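Local coordinates for OTU domain-containing protein wMelOTU (Wolbachia pipientis wMel, PDB 6W9O), which is an OTU-family deubiquitinase, and so probably a cysteine protease that removes ubiquitin, thought to act as a bacterial effector, at residues D78-E81 with F82-N86; A168-Y171 with N172-D175. All coordinates share one frame; numbering follows the deposited sequence. Where two conformers were deposited one is given.

Contact 1. Residues D78-E81 with F82-N86; sequences DCRE and FAQKN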
loop_
_atom_site.group_PDB
_atom_site.type_symbol
_atom_site.label_atom_id
_atom_site.label_comp_id
_atom_site.label_asym_id
_atom_site.label_seq_id
_atom_site.Cartn_x
_atom_site.Cartn_y
_atom_site.Cartn_z
ATOM N N ASP A 78 -10.578 -6.947 1.768
ATOM C CA ASP A 78 -9.713 -7.904 1.059
ATOM C C ASP A 78 -8.714 -8.529 2.034
ATOM O O ASP A 78 -8.383 -9.720 1.936
ATOM C CB ASP A 78 -8.884 -7.175 -0.014
ATOM C CG ASP A 78 -9.722 -6.637 -1.218
ATOM O OD1 ASP A 78 -10.819 -7.182 -1.509
ATOM O OD2 ASP A 78 -9.210 -5.663 -1.825
ATOM N N CYS A 79 -8.299 -7.753 3.035
ATOM C CA CYS A 79 -7.347 -8.296 4.004
ATOM C C CYS A 79 -8.060 -9.204 4.983
ATOM O O CYS A 79 -7.545 -10.271 5.345
ATOM C CB CYS A 79 -6.652 -7.131 4.733
ATOM S SG CYS A 79 -5.564 -6.181 3.587
ATOM N N ARG A 80 -9.285 -8.827 5.393
ATOM C CA ARG A 80 -10.092 -9.730 6.201
ATOM C C ARG A 80 -10.298 -11.055 5.487
ATOM O O ARG A 80 -10.191 -12.126 6.089
ATOM C CB ARG A 80 -11.465 -9.088 6.474
ATOM C CG ARG A 80 -12.423 -9.990 7.177
ATOM C CD ARG A 80 -13.738 -9.260 7.391
ATOM N NE ARG A 80 -14.783 -10.168 7.821
ATOM C CZ ARG A 80 -15.188 -10.269 9.091
ATOM N NH1 ARG A 80 -14.632 -9.496 10.036
ATOM N NH2 ARG A 80 -16.157 -11.127 9.417
ATOM N N GLU A 81 -10.668 -10.989 4.207
ATOM C CA GLU A 81 -10.931 -12.223 3.475
ATOM C C GLU A 81 -9.665 -13.066 3.354
ATOM O O GLU A 81 -9.715 -14.288 3.499
ATOM C CB GLU A 81 -11.453 -11.847 2.078
ATOM C CG GLU A 81 -12.867 -11.295 2.160
ATOM C CD GLU A 81 -13.501 -11.073 0.792
ATOM O OE1 GLU A 81 -12.777 -10.995 -0.223
ATOM O OE2 GLU A 81 -14.749 -10.946 0.768
ATOM N N PHE A 82 -8.526 -12.428 3.078
ATOM C CA PHE A 82 -7.276 -13.172 3.046
ATOM C C PHE A 82 -7.065 -13.957 4.339
ATOM O O PHE A 82 -6.700 -15.145 4.317
ATOM C CB PHE A 82 -6.131 -12.186 2.782
ATOM C CG PHE A 82 -4.787 -12.839 2.687
ATOM C CD1 PHE A 82 -4.231 -13.126 1.452
ATOM C CD2 PHE A 82 -4.058 -13.128 3.859
ATOM C CE1 PHE A 82 -2.960 -13.733 1.345
ATOM C CE2 PHE A 82 -2.793 -13.685 3.772
ATOM C CZ PHE A 82 -2.230 -14.015 2.521
ATOM N N ALA A 83 -7.301 -13.310 5.485
ATOM C CA ALA A 83 -7.101 -13.972 6.775
ATOM C C ALA A 83 -8.110 -15.078 7.041
ATOM O O ALA A 83 -7.779 -16.049 7.731
ATOM C CB ALA A 83 -7.179 -12.946 7.902
ATOM N N GLN A 84 -9.316 -14.993 6.465
ATOM C CA GLN A 84 -10.307 -16.048 6.648
ATOM C C GLN A 84 -10.113 -17.246 5.723
ATOM O O GLN A 84 -10.701 -18.300 5.984
ATOM C CB GLN A 84 -11.694 -15.492 6.344
ATOM C CG GLN A 84 -12.134 -14.493 7.392
ATOM C CD GLN A 84 -13.408 -13.783 6.997
ATOM O OE1 GLN A 84 -13.629 -13.482 5.822
ATOM N NE2 GLN A 84 -14.244 -13.499 7.981
ATOM N N LYS A 85 -9.388 -17.113 4.619
ATOM C CA LYS A 85 -9.351 -18.158 3.579
ATOM C C LYS A 85 -8.016 -18.910 3.583
ATOM O O LYS A 85 -7.240 -18.830 2.615
ATOM C CB LYS A 85 -9.609 -17.523 2.187
ATOM C CG LYS A 85 -11.051 -16.996 2.037
ATOM C CD LYS A 85 -11.236 -16.274 0.699
ATOM C CE LYS A 85 -12.614 -15.618 0.608
ATOM N NZ LYS A 85 -12.710 -14.911 -0.715
ATOM N N ASN A 86 -7.812 -19.711 4.631
ATOM C CA ASN A 86 -6.622 -20.594 4.745
ATOM C C ASN A 86 -5.365 -19.801 4.388
ATOM O O ASN A 86 -4.691 -20.169 3.419
ATOM C CB ASN A 86 -6.776 -21.804 3.822
ATOM C CG ASN A 86 -5.684 -22.837 3.990
ATOM O OD1 ASN A 86 -5.315 -23.513 3.032
ATOM N ND2 ASN A 86 -5.168 -22.975 5.199
HETATM O O HOH W 1 -15.446 -10.868 4.898
#
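Glu81 and Lys85, one turn apart, send their side chains out side by side in the same direction. Both start beside their own backbone N (chi1 -72° and -68°) and run on extended, which carries the two charged ends outward together. Glu81 OE1 and Lys85 NZ are nevertheless 3.9 Å apart, a long salt bridge and probably a weak one. The other carboxylate oxygen, OE2, accepts a weak bond from Asn77. Before reaching its charged end, the lysine chain passes the backbone of its partner, with Lys85 CG 3.4 Å from Glu81 O.

Gln84 meets Arg80 across the same turn. The amide nitrogen Gln84 NE2 lies over one face of the Arg80 guanidinium, 3.4 Å from NE, with the two planes turned 73° apart. Both atoms are donors, so this is packing without a direct hydrogen bond. A water at the guanidinium edge, in its plane, bridges the two side chains: it accepts from Arg80 NE at 3.1 Å and gives a weak bond to Gln84 OE1. Arg80 NH1 makes a weak hydrogen bond to Thr114 O of helix 105-116.

The backbone beneath changes along the turn. Phe82 N to Asp78 O (2.9 Å) and Ala83 N to Cys79 O (3.1 Å) are good helical bonds, and Gln84 N still bonds to Arg80 O at 3.0 Å. Glu81 O, however, receives only weak, bent bonds, a further one from Gln84 N and one from Lys85 N. This loss of straight i to i+4 bonding, with Lys85 the first residue to leave helical angles, is typical of the C-terminal turn of an alpha-helix, here helix 72-84 of the OTU domain.

Contact 2. Residues A168-Y171 with N172-D175; sequences AGEY and NKVD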
loop_
_atom_site.group_PDB
_atom_site.type_symbol
_atom_site.label_atom_id
_atom_site.label_comp_id
_atom_site.label_asym_id
_atom_site.label_seq_id
_atom_site.Cartn_x
_atom_site.Cartn_y
_atom_site.Cartn_z
ATOM N N ALA A 168 14.989 -1.813 -2.753
ATOM C CA ALA A 168 15.176 -1.690 -4.201
ATOM C C ALA A 168 16.673 -1.606 -4.490
ATOM O O ALA A 168 17.296 -0.562 -4.279
ATOM C CB ALA A 168 14.426 -0.462 -4.695
ATOM N N GLY A 169 17.273 -2.721 -4.919
ATOM C CA GLY A 169 18.675 -2.785 -5.262
ATOM C C GLY A 169 18.873 -2.961 -6.758
ATOM O O GLY A 169 17.948 -2.816 -7.540
ATOM N N GLU A 170 20.104 -3.310 -7.152
ATOM C CA GLU A 170 20.419 -3.351 -8.589
ATOM C C GLU A 170 19.503 -4.292 -9.376
ATOM O O GLU A 170 19.165 -3.997 -10.531
ATOM C CB GLU A 170 21.902 -3.691 -8.840
ATOM C CG GLU A 170 22.728 -2.486 -9.284
ATOM C CD GLU A 170 24.175 -2.831 -9.640
ATOM O OE1 GLU A 170 25.089 -2.276 -8.981
ATOM O OE2 GLU A 170 24.406 -3.625 -10.581
ATOM N N TYR A 171 19.074 -5.406 -8.793
ATOM C CA TYR A 171 18.198 -6.342 -9.502
ATOM C C TYR A 171 16.726 -6.022 -9.387
ATOM O O TYR A 171 15.902 -6.634 -10.085
ATOM C CB TYR A 171 18.409 -7.762 -8.970
ATOM C CG TYR A 171 19.689 -8.392 -9.454
ATOM C CD1 TYR A 171 20.894 -8.145 -8.796
ATOM C CD2 TYR A 171 19.702 -9.235 -10.560
ATOM C CE1 TYR A 171 22.099 -8.722 -9.234
ATOM C CE2 TYR A 171 20.899 -9.824 -11.010
ATOM C CZ TYR A 171 22.095 -9.556 -10.332
ATOM O OH TYR A 171 23.306 -10.095 -10.732
ATOM N N ASN A 172 16.347 -5.105 -8.511
ATOM C CA ASN A 172 14.950 -4.733 -8.339
ATOM C C ASN A 172 14.839 -3.215 -8.301
ATOM O O ASN A 172 14.334 -2.625 -7.347
ATOM C CB ASN A 172 14.366 -5.337 -7.063
ATOM C CG ASN A 172 14.280 -6.836 -7.123
ATOM O OD1 ASN A 172 13.396 -7.386 -7.772
ATOM N ND2 ASN A 172 15.195 -7.514 -6.440
ATOM N N LYS A 173 15.332 -2.565 -9.350
ATOM C CA LYS A 173 15.239 -1.111 -9.403
ATOM C C LYS A 173 13.783 -0.697 -9.533
ATOM O O LYS A 173 12.986 -1.347 -10.216
ATOM C CB LYS A 173 16.065 -0.562 -10.590
ATOM C CG LYS A 173 17.537 -0.922 -10.593
ATOM C CD LYS A 173 18.348 -0.122 -11.633
ATOM C CE LYS A 173 19.813 -0.473 -11.626
ATOM N NZ LYS A 173 20.110 -1.847 -12.145
ATOM N N VAL A 174 13.421 0.409 -8.884
ATOM C CA VAL A 174 12.072 0.927 -9.029
ATOM C C VAL A 174 11.891 1.368 -10.467
ATOM O O VAL A 174 12.755 2.043 -11.017
ATOM C CB VAL A 174 11.900 2.140 -8.100
ATOM C CG1 VAL A 174 10.510 2.721 -8.229
ATOM C CG2 VAL A 174 12.188 1.701 -6.616
ATOM N N ASP A 175 10.749 1.037 -11.047
ATOM C CA ASP A 175 10.466 1.402 -12.439
ATOM C C ASP A 175 9.288 2.363 -12.378
ATOM O O ASP A 175 8.161 1.938 -12.115
ATOM C CB ASP A 175 10.064 0.136 -13.201
ATOM C CG ASP A 175 9.848 0.388 -14.669
ATOM O OD1 ASP A 175 9.691 1.567 -15.071
ATOM O OD2 ASP A 175 9.907 -0.609 -15.426
HETATM O O HOH W 2 16.451 -3.724 -11.754
HETATM O O HOH W 3 22.930 -2.219 -12.552
#
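Lys173 folds its ammonium back onto the backbone of Glu170, where NZ donates to Glu170 O at 2.8 Å. The bond lies in the carbonyl plane and on a lone pair. The Lys173 side chain leaves beside the backbone N, runs extended through CD and CE, and then bends at the last torsion (chi4 70°), and it is this bend that swings NZ in to the oxygen. Glu170 O takes a second bond from a water at 3.0 Å, which in turn accepts from Lys173 N, so that carbonyl is gripped by the lysine both directly and through solvent.

Glu170 and Lys173 lie alongside each other and point the same way, yet their charges do not touch. The glutamate has an unusual first torsion, away from any staggered position (chi1 -106°), and is extended beyond CG; another water bridges them, giving a hydrogen to Glu170 OE2 and accepting from Lys173 NZ at 2.9 Å, which probably couples the opposite charges through solvent at an exposed surface.

Underneath is a type I beta turn closed by Asn172 N to Gly169 O, 3.0 Å, with Glu170 and Tyr171 at its corners. The donor stands well above the carbonyl plane of Gly169. At the base of the turn, Ala168 CA makes a CH...O contact with Asn172 O at 3.4 Å, and Ala168 CB meets Val174 CG2 at 3.7 Å.

Both apolar residues also touch His157, and Ala168 reaches Leu159, so the base of the turn rests on strand 155-161. The whole turn follows directly on edge strand 164-167 and opens the loop that leads to strand 181-188.

In the fold
Contact 1 comes first along the chain and contact 2 follows about eighty residues later, with no overlap between them. Their centres are about 30 Å apart and their nearest atoms about 20 Å, so they do not touch, and they share no helix or strand. Contact 1 ends helix 72-84, which packs against helices 105-116 and 126-137. Contact 2 lies beyond edge strand 164-167 of the mixed sheet, in the loop before strand 181-188. The centres of contacts 1 and 2 lie about 17 and 18 Å from the centre of the chain. Both fall within the OTU-like cysteine protease region, one at a helix end and one in a surface loop, as separate local features of one domain.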